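Local coordinates for protein oxidase/hydroxylase (Streptomyces hygroscopicus subsp. hygroscopicus, PDB 4XCB) that probably acts as a 2-oxoglutarate-dependent dioxygenase in orthosomycin biosynthesis, binding a metal ion, 2-oxoglutarate and hygromycin B in a double-stranded beta-helix fold, at residues 15-20 with 201-207; 35-39 with 62-68; 179-183 with 256-260. Residue numbers count along the deposited sequence, not the author numbering.

Contact 1. Residues 15-20 with 201-207; sequences FDTTGF and LLLNEAL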
# COMPACT_ATOMS: atom_id res chain seq x y z
N PHE A 15 16.64 7.36 4.66
CA PHE A 15 16.32 6.06 5.25
C PHE A 15 15.13 5.42 4.53
O PHE A 15 15.13 4.23 4.26
CB PHE A 15 16.02 6.19 6.74
CG PHE A 15 15.80 4.88 7.41
CD1 PHE A 15 16.87 4.13 7.89
CD2 PHE A 15 14.53 4.36 7.52
CE1 PHE A 15 16.65 2.90 8.49
CE2 PHE A 15 14.29 3.13 8.13
CZ PHE A 15 15.34 2.41 8.62
N ASP A 16 14.12 6.23 4.22
CA ASP A 16 12.94 5.73 3.55
C ASP A 16 13.31 5.18 2.18
O ASP A 16 12.89 4.09 1.80
CB ASP A 16 11.90 6.84 3.40
CG ASP A 16 10.75 6.46 2.50
OD1 ASP A 16 10.12 5.41 2.72
OD2 ASP A 16 10.46 7.23 1.56
N THR A 17 14.11 5.93 1.44
CA THR A 17 14.32 5.57 0.04
C THR A 17 15.37 4.48 -0.15
O THR A 17 15.34 3.78 -1.16
CB THR A 17 14.71 6.79 -0.81
OG1 THR A 17 15.79 7.50 -0.18
CG2 THR A 17 13.52 7.72 -0.97
N THR A 18 16.29 4.33 0.79
CA THR A 18 17.38 3.38 0.63
C THR A 18 17.36 2.21 1.62
O THR A 18 18.03 1.20 1.41
CB THR A 18 18.75 4.08 0.78
OG1 THR A 18 18.97 4.43 2.15
CG2 THR A 18 18.80 5.34 -0.09
N GLY A 19 16.59 2.36 2.70
CA GLY A 19 16.46 1.29 3.67
C GLY A 19 17.51 1.33 4.76
O GLY A 19 17.54 0.46 5.61
N PHE A 20 18.39 2.32 4.72
CA PHE A 20 19.38 2.45 5.78
C PHE A 20 19.85 3.88 5.86
O PHE A 20 19.49 4.71 5.03
CB PHE A 20 20.55 1.48 5.57
CG PHE A 20 21.44 1.84 4.42
CD1 PHE A 20 21.06 1.57 3.11
CD2 PHE A 20 22.68 2.41 4.65
CE1 PHE A 20 21.90 1.88 2.05
CE2 PHE A 20 23.52 2.72 3.59
CZ PHE A 20 23.13 2.46 2.30
N LEU A 201 25.28 2.55 11.54
CA LEU A 201 24.42 2.26 10.40
C LEU A 201 23.06 1.82 10.95
O LEU A 201 22.94 0.78 11.61
CB LEU A 201 25.06 1.20 9.47
CG LEU A 201 24.54 1.01 8.04
CD1 LEU A 201 25.56 0.22 7.22
CD2 LEU A 201 23.18 0.28 8.01
N LEU A 202 22.05 2.65 10.70
CA LEU A 202 20.66 2.37 11.07
C LEU A 202 20.04 1.61 9.90
O LEU A 202 20.04 2.11 8.79
CB LEU A 202 19.91 3.67 11.33
CG LEU A 202 18.48 3.63 11.87
CD1 LEU A 202 18.49 3.23 13.33
CD2 LEU A 202 17.82 4.99 11.72
N LEU A 203 19.48 0.42 10.17
CA LEU A 203 19.14 -0.51 9.09
C LEU A 203 17.71 -1.04 9.19
O LEU A 203 17.32 -1.60 10.21
CB LEU A 203 20.12 -1.68 9.11
CG LEU A 203 19.91 -2.84 8.14
CD1 LEU A 203 20.02 -2.33 6.71
CD2 LEU A 203 20.96 -3.91 8.40
N ASN A 204 16.93 -0.84 8.14
CA ASN A 204 15.65 -1.53 7.96
C ASN A 204 15.91 -2.98 7.60
O ASN A 204 16.49 -3.25 6.54
CB ASN A 204 14.84 -0.84 6.85
CG ASN A 204 13.42 -1.37 6.72
OD1 ASN A 204 13.12 -2.48 7.16
ND2 ASN A 204 12.53 -0.58 6.11
N GLU A 205 15.50 -3.93 8.43
CA GLU A 205 15.88 -5.32 8.17
C GLU A 205 15.17 -5.89 6.95
O GLU A 205 15.48 -6.99 6.50
CB GLU A 205 15.63 -6.18 9.42
CG GLU A 205 16.77 -6.05 10.44
CD GLU A 205 18.08 -6.62 9.93
OE1 GLU A 205 18.11 -7.80 9.54
OE2 GLU A 205 19.09 -5.88 9.91
N ALA A 206 14.26 -5.12 6.37
CA ALA A 206 13.66 -5.50 5.09
C ALA A 206 14.67 -5.42 3.94
O ALA A 206 14.49 -6.07 2.91
CB ALA A 206 12.46 -4.62 4.79
N LEU A 207 15.73 -4.63 4.12
CA LEU A 207 16.74 -4.45 3.07
C LEU A 207 17.51 -5.75 2.86
O LEU A 207 17.87 -6.40 3.81
CB LEU A 207 17.69 -3.32 3.44
CG LEU A 207 18.68 -2.91 2.37
CD1 LEU A 207 17.93 -2.24 1.23
CD2 LEU A 207 19.67 -1.96 2.99
O HOH W 1 13.04 2.08 4.94
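F15, on helix 9-18, points its side chain at the strand. Its ring edge meets the backbone, with F15 CE1 3.5 Å from L202 O and 3.9 Å from L202 CG. A water donates to F15 O (3.1 Å) and accepts from N204 ND2 (3.0 Å). G19 follows the helix and has a positive phi. A CB here would be jammed against the preceding carbonyl and tight to L207 CD1, so glycine fits. G19 O accepts a hydrogen bond from N204 N (2.9 Å). F20 then begins a strand and faces L203 in an antiparallel non-hydrogen-bonded pair, with a CA-H...O contact from F20 CA to L202 O (3.1 Å). Its side chain packs on leucines: F20 CB is 3.8 Å from L201 CD2 and F20 CD1 3.8 Å from L207 CD2. Beyond the pair, Asx and type I turns at N204 lead past E205, an Fe(2+) ligand in a structure of this protein. Within this chain strand 20-23 is the outermost strand of the larger sheet, next to strand 200-204. Helix 72-82 packs on F15 and L202, while L201, L203 and L207 touch strand 156-159 of the smaller sheet.

Contact 2. Residues 35-39 with 62-68; sequences FRSEL and SPVFARL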
# COMPACT_ATOMS: atom_id res chain seq x y z
N PHE A 35 34.53 0.44 24.15
CA PHE A 35 33.78 -0.70 23.64
C PHE A 35 34.72 -1.83 23.19
O PHE A 35 34.46 -3.01 23.45
CB PHE A 35 32.87 -0.27 22.48
CG PHE A 35 31.84 0.77 22.86
CD1 PHE A 35 31.25 0.79 24.10
CD2 PHE A 35 31.47 1.73 21.94
CE1 PHE A 35 30.28 1.74 24.42
CE2 PHE A 35 30.52 2.69 22.25
CZ PHE A 35 29.93 2.70 23.49
N ARG A 36 35.79 -1.49 22.49
CA ARG A 36 36.78 -2.48 22.07
C ARG A 36 37.39 -3.21 23.26
O ARG A 36 37.50 -4.43 23.26
CB ARG A 36 37.89 -1.83 21.27
CG ARG A 36 37.48 -1.28 19.94
CD ARG A 36 38.68 -0.55 19.36
NE ARG A 36 38.52 -0.20 17.97
CZ ARG A 36 39.14 0.83 17.41
NH1 ARG A 36 39.93 1.60 18.16
NH2 ARG A 36 38.97 1.11 16.12
N SER A 37 37.81 -2.44 24.27
CA SER A 37 38.39 -3.02 25.48
C SER A 37 37.45 -4.02 26.12
O SER A 37 37.87 -5.11 26.52
CB SER A 37 38.73 -1.93 26.49
OG SER A 37 38.95 -2.50 27.78
N GLU A 38 36.18 -3.64 26.24
CA GLU A 38 35.19 -4.51 26.87
C GLU A 38 35.02 -5.81 26.08
O GLU A 38 35.03 -6.89 26.66
CB GLU A 38 33.86 -3.78 27.01
CG GLU A 38 32.81 -4.57 27.80
CD GLU A 38 32.97 -4.47 29.32
OE1 GLU A 38 34.07 -4.12 29.80
OE2 GLU A 38 31.99 -4.73 30.04
N LEU A 39 34.91 -5.73 24.75
CA LEU A 39 34.75 -6.94 23.95
C LEU A 39 35.92 -7.89 24.13
O LEU A 39 35.74 -9.11 24.19
CB LEU A 39 34.59 -6.59 22.47
CG LEU A 39 33.26 -5.96 22.06
CD1 LEU A 39 33.38 -5.47 20.64
CD2 LEU A 39 32.10 -6.93 22.18
N SER A 62 27.48 -7.63 29.79
CA SER A 62 28.26 -6.51 30.27
C SER A 62 27.43 -5.24 30.40
O SER A 62 26.72 -4.87 29.47
CB SER A 62 29.44 -6.27 29.33
OG SER A 62 29.49 -4.92 28.89
N PRO A 63 27.52 -4.57 31.56
CA PRO A 63 26.75 -3.34 31.78
C PRO A 63 27.09 -2.23 30.79
O PRO A 63 26.26 -1.35 30.57
CB PRO A 63 27.16 -2.92 33.20
CG PRO A 63 27.50 -4.20 33.85
CD PRO A 63 28.19 -5.01 32.79
N VAL A 64 28.31 -2.25 30.24
CA VAL A 64 28.69 -1.28 29.23
C VAL A 64 27.79 -1.39 28.02
O VAL A 64 27.30 -0.38 27.50
CB VAL A 64 30.15 -1.46 28.80
CG1 VAL A 64 30.43 -0.72 27.49
CG2 VAL A 64 31.08 -0.98 29.90
N PHE A 65 27.56 -2.61 27.57
CA PHE A 65 26.74 -2.79 26.39
C PHE A 65 25.25 -2.76 26.72
O PHE A 65 24.44 -2.42 25.86
CB PHE A 65 27.14 -4.06 25.67
CG PHE A 65 28.47 -3.94 24.99
CD1 PHE A 65 28.66 -2.98 24.00
CD2 PHE A 65 29.55 -4.72 25.36
CE1 PHE A 65 29.88 -2.83 23.39
CE2 PHE A 65 30.79 -4.58 24.74
CZ PHE A 65 30.95 -3.63 23.76
N ALA A 66 24.90 -3.06 27.97
CA ALA A 66 23.54 -2.79 28.42
C ALA A 66 23.21 -1.31 28.30
O ALA A 66 22.12 -0.94 27.87
CB ALA A 66 23.34 -3.25 29.87
N ARG A 67 24.17 -0.46 28.65
CA ARG A 67 23.96 0.99 28.58
C ARG A 67 23.99 1.47 27.14
O ARG A 67 23.21 2.35 26.76
CB ARG A 67 25.01 1.73 29.41
CG ARG A 67 24.80 1.53 30.92
CD ARG A 67 25.65 2.48 31.74
NE ARG A 67 27.05 2.09 31.71
CZ ARG A 67 27.59 1.21 32.54
NH1 ARG A 67 26.85 0.63 33.48
NH2 ARG A 67 28.88 0.91 32.43
N LEU A 68 24.86 0.88 26.33
CA LEU A 68 24.93 1.24 24.92
C LEU A 68 23.58 0.96 24.25
O LEU A 68 23.09 1.79 23.48
CB LEU A 68 26.05 0.48 24.21
CG LEU A 68 26.20 0.76 22.72
CD1 LEU A 68 26.28 2.26 22.50
CD2 LEU A 68 27.43 0.08 22.17
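F35, F65 and E38 make up most of this junction between two helices. F35 has the largest covered area. L68 CD2 sits over one face of its ring, 4.0 Å from the centroid of F35, in a CH-pi contact. V64 lies at the ring edge, with V64 CG1 3.8 Å from F35 CD1. F65 is the matching aromatic on the other helix. The two ring centroids of F35 and F65 are 5.8 Å apart and the planes meet at 34°, an oblique arrangement. The F65 ring lies against one turn of helix 29-40: F65 CZ is 3.6 Å from F35 O and 3.7 Å from L39 CG, and F65 CE2 is 3.7 Å from E38 CG. The axes of the short segments are inclined, with 135° between N-to-C directions (signed -135°) and 10.6 Å at closest approach, and bulky side chains bridge them. Both helices pack against the larger sheet of the double-stranded beta-helix: L39 and F65 touch T223, and L68 touches F225, all on strand 220-229. E38 adds the polar part. E38 OE2 accepts from S62 OG (2.8 Å), while its OE1 forms a salt bridge with R41. S62 is the N-cap of helix 63-69, and S62 OG accepts from F65 N (3.3 Å).

Contact 3. Residues 179-183 with 256-260; sequences NTSLV and EEDFV. With HY0 (hygromycin b variant), chain G.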
# COMPACT_ATOMS: atom_id res chain seq x y z
N ASN A 179 24.82 -20.84 -7.91
CA ASN A 179 25.21 -21.00 -6.51
C ASN A 179 26.46 -20.22 -6.09
O ASN A 179 27.18 -20.63 -5.19
CB ASN A 179 25.41 -22.49 -6.20
CG ASN A 179 26.30 -23.19 -7.21
OD1 ASN A 179 27.07 -22.55 -7.93
ND2 ASN A 179 26.19 -24.52 -7.27
N THR A 180 26.70 -19.09 -6.75
CA THR A 180 27.75 -18.17 -6.34
C THR A 180 27.12 -16.90 -5.76
O THR A 180 26.36 -16.22 -6.44
CB THR A 180 28.67 -17.80 -7.53
OG1 THR A 180 29.56 -18.89 -7.80
CG2 THR A 180 29.49 -16.56 -7.21
N SER A 181 27.44 -16.59 -4.50
CA SER A 181 26.87 -15.41 -3.85
C SER A 181 27.09 -14.13 -4.62
O SER A 181 28.17 -13.91 -5.18
CB SER A 181 27.44 -15.23 -2.44
OG SER A 181 27.16 -13.91 -1.98
N LEU A 182 26.07 -13.29 -4.65
CA LEU A 182 26.15 -12.01 -5.31
C LEU A 182 27.21 -11.11 -4.69
O LEU A 182 27.69 -10.19 -5.35
CB LEU A 182 24.78 -11.31 -5.29
CG LEU A 182 23.71 -11.97 -6.16
CD1 LEU A 182 22.36 -11.30 -5.96
CD2 LEU A 182 24.11 -11.90 -7.62
N VAL A 183 27.58 -11.35 -3.42
CA VAL A 183 28.60 -10.48 -2.81
C VAL A 183 29.97 -10.83 -3.38
O VAL A 183 30.90 -10.03 -3.28
CB VAL A 183 28.67 -10.58 -1.26
CG1 VAL A 183 27.27 -10.45 -0.65
CG2 VAL A 183 29.33 -11.85 -0.80
N GLU A 256 20.83 -16.24 1.05
CA GLU A 256 21.84 -16.89 0.23
C GLU A 256 22.48 -18.10 0.89
O GLU A 256 22.84 -19.05 0.21
CB GLU A 256 22.93 -15.90 -0.17
CG GLU A 256 22.54 -15.10 -1.38
CD GLU A 256 23.70 -14.30 -1.94
OE1 GLU A 256 24.56 -13.87 -1.14
OE2 GLU A 256 23.74 -14.10 -3.17
N GLU A 257 22.58 -18.09 2.22
CA GLU A 257 23.10 -19.24 2.96
C GLU A 257 22.34 -20.54 2.64
O GLU A 257 22.90 -21.63 2.76
CB GLU A 257 23.04 -18.96 4.47
CG GLU A 257 23.85 -19.92 5.32
CD GLU A 257 23.68 -19.66 6.81
OE1 GLU A 257 23.27 -18.54 7.19
OE2 GLU A 257 23.96 -20.58 7.61
N ASP A 258 21.08 -20.43 2.22
CA ASP A 258 20.28 -21.60 1.86
C ASP A 258 20.72 -22.22 0.54
O ASP A 258 20.42 -23.39 0.28
CB ASP A 258 18.79 -21.24 1.73
CG ASP A 258 18.15 -20.79 3.03
OD1 ASP A 258 18.38 -21.43 4.09
OD2 ASP A 258 17.39 -19.80 2.97
N PHE A 259 21.39 -21.44 -0.30
CA PHE A 259 21.60 -21.79 -1.71
C PHE A 259 23.06 -21.82 -2.14
O PHE A 259 23.41 -22.49 -3.11
CB PHE A 259 20.85 -20.81 -2.63
CG PHE A 259 19.36 -20.75 -2.40
CD1 PHE A 259 18.62 -21.91 -2.23
CD2 PHE A 259 18.71 -19.53 -2.35
CE1 PHE A 259 17.24 -21.85 -2.02
CE2 PHE A 259 17.33 -19.47 -2.13
CZ PHE A 259 16.60 -20.63 -1.97
N VAL A 260 23.92 -21.06 -1.46
CA VAL A 260 25.26 -20.80 -1.98
C VAL A 260 26.34 -21.59 -1.24
O VAL A 260 26.05 -22.40 -0.37
CB VAL A 260 25.62 -19.29 -1.90
CG1 VAL A 260 27.05 -19.06 -2.33
CG2 VAL A 260 24.65 -18.47 -2.75
C1 HY0 G . 18.72 -18.10 8.70
C2 HY0 G . 18.62 -19.46 8.04
C3 HY0 G . 19.23 -20.52 8.95
C4 HY0 G . 20.69 -20.19 9.24
C5 HY0 G . 20.85 -18.78 9.81
C6 HY0 G . 20.17 -17.74 8.96
N7 HY0 G . 17.25 -19.75 7.82
O8 HY0 G . 18.18 -17.15 7.81
N9 HY0 G . 21.19 -21.13 10.18
C10 HY0 G . 21.53 -22.36 9.48
O11 HY0 G . 22.22 -18.47 9.85
C12 HY0 G . 20.35 -14.07 9.59
C13 HY0 G . 20.63 -15.38 8.91
O14 HY0 G . 21.98 -15.58 8.59
C15 HY0 G . 22.44 -14.56 7.74
C16 HY0 G . 22.59 -13.33 8.57
C17 HY0 G . 21.15 -12.95 9.11
O18 HY0 G . 20.20 -16.49 9.70
C19 HY0 G . 23.78 -14.98 7.15
O20 HY0 G . 23.55 -16.04 6.21
O21 HY0 G . 23.44 -13.57 9.64
O22 HY0 G . 21.30 -12.05 10.13
C23 HY0 G . 20.59 -12.59 11.25
C24 HY0 G . 21.30 -12.22 12.51
C25 HY0 G . 20.41 -12.48 13.72
C26 HY0 G . 19.06 -11.82 13.55
C27 HY0 G . 18.44 -12.32 12.30
O28 HY0 G . 19.30 -12.02 11.23
O29 HY0 G . 20.51 -14.07 11.07
O30 HY0 G . 22.49 -13.00 12.69
O31 HY0 G . 21.08 -12.04 14.87
O32 HY0 G . 19.17 -10.39 13.51
C33 HY0 G . 17.09 -11.63 12.04
C34 HY0 G . 16.26 -12.47 11.10
O35 HY0 G . 15.72 -13.60 11.76
N36 HY0 G . 17.33 -10.39 11.40
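This is a polar contact between the C-terminal tail and the start of a short helix, near edge strand 102-105 of the smaller sheet. E256 is its centre. The carboxylate spans two neighbouring groups: OE1 of E256 accepts from S181 OG (2.7 Å), and OE2 of E256 accepts from L182 N (2.9 Å, nearly straight). S181 is the N-cap of helix 182-185, and S181 OG also accepts from V183 N (3.0 Å). E256 thus brings its negative charge to a helix N-terminus. E256 OE1 is further bonded to L104 N on strand 102-105. The tail then turns tightly, with F259 N and V260 N both bonded to E256 O (2.8 Å each). This brings V260, the last modelled residue, against the loop, where V260 CG1 lies 3.3 Å from N179 O and 3.3 Å from S181 N. The F259 side chain touches helix 170-175. The next residue after E256, E257, points in a different direction and reaches the bound hygromycin B variant, HY0. E257 OE1 accepts from HY0 O20 (2.7 Å) and HY0 O11 (2.9 Å). The arrangement belongs to the wall of the hygromycin-binding pocket, where an anchored tail presents an acidic residue to the aminoglycoside.

In the fold
Contact 1 is the most central, its centre about 9 Å from the chain centre, and fully buried. The centres of contacts 2 and 3 lie about 19 and 18 Å out, on opposite sides. Contact 2 is still largely buried, contact 3 only partly. Contacts 1 and 2 both involve the larger sheet: contact 1 pairs two of its strands, while contact 2 lays helices over another. Contact 3 belongs to the smaller sheet's edge. The chemistry follows the place. Backbone pairing and phenylalanine-leucine packing dominate contact 1, aromatic packing with one polar link contact 2, and carboxylate bonds contact 3. Contacts 1 and 3 each carry a glutamate of the hygromycin pocket, E205 and E257. Contact 2 has none.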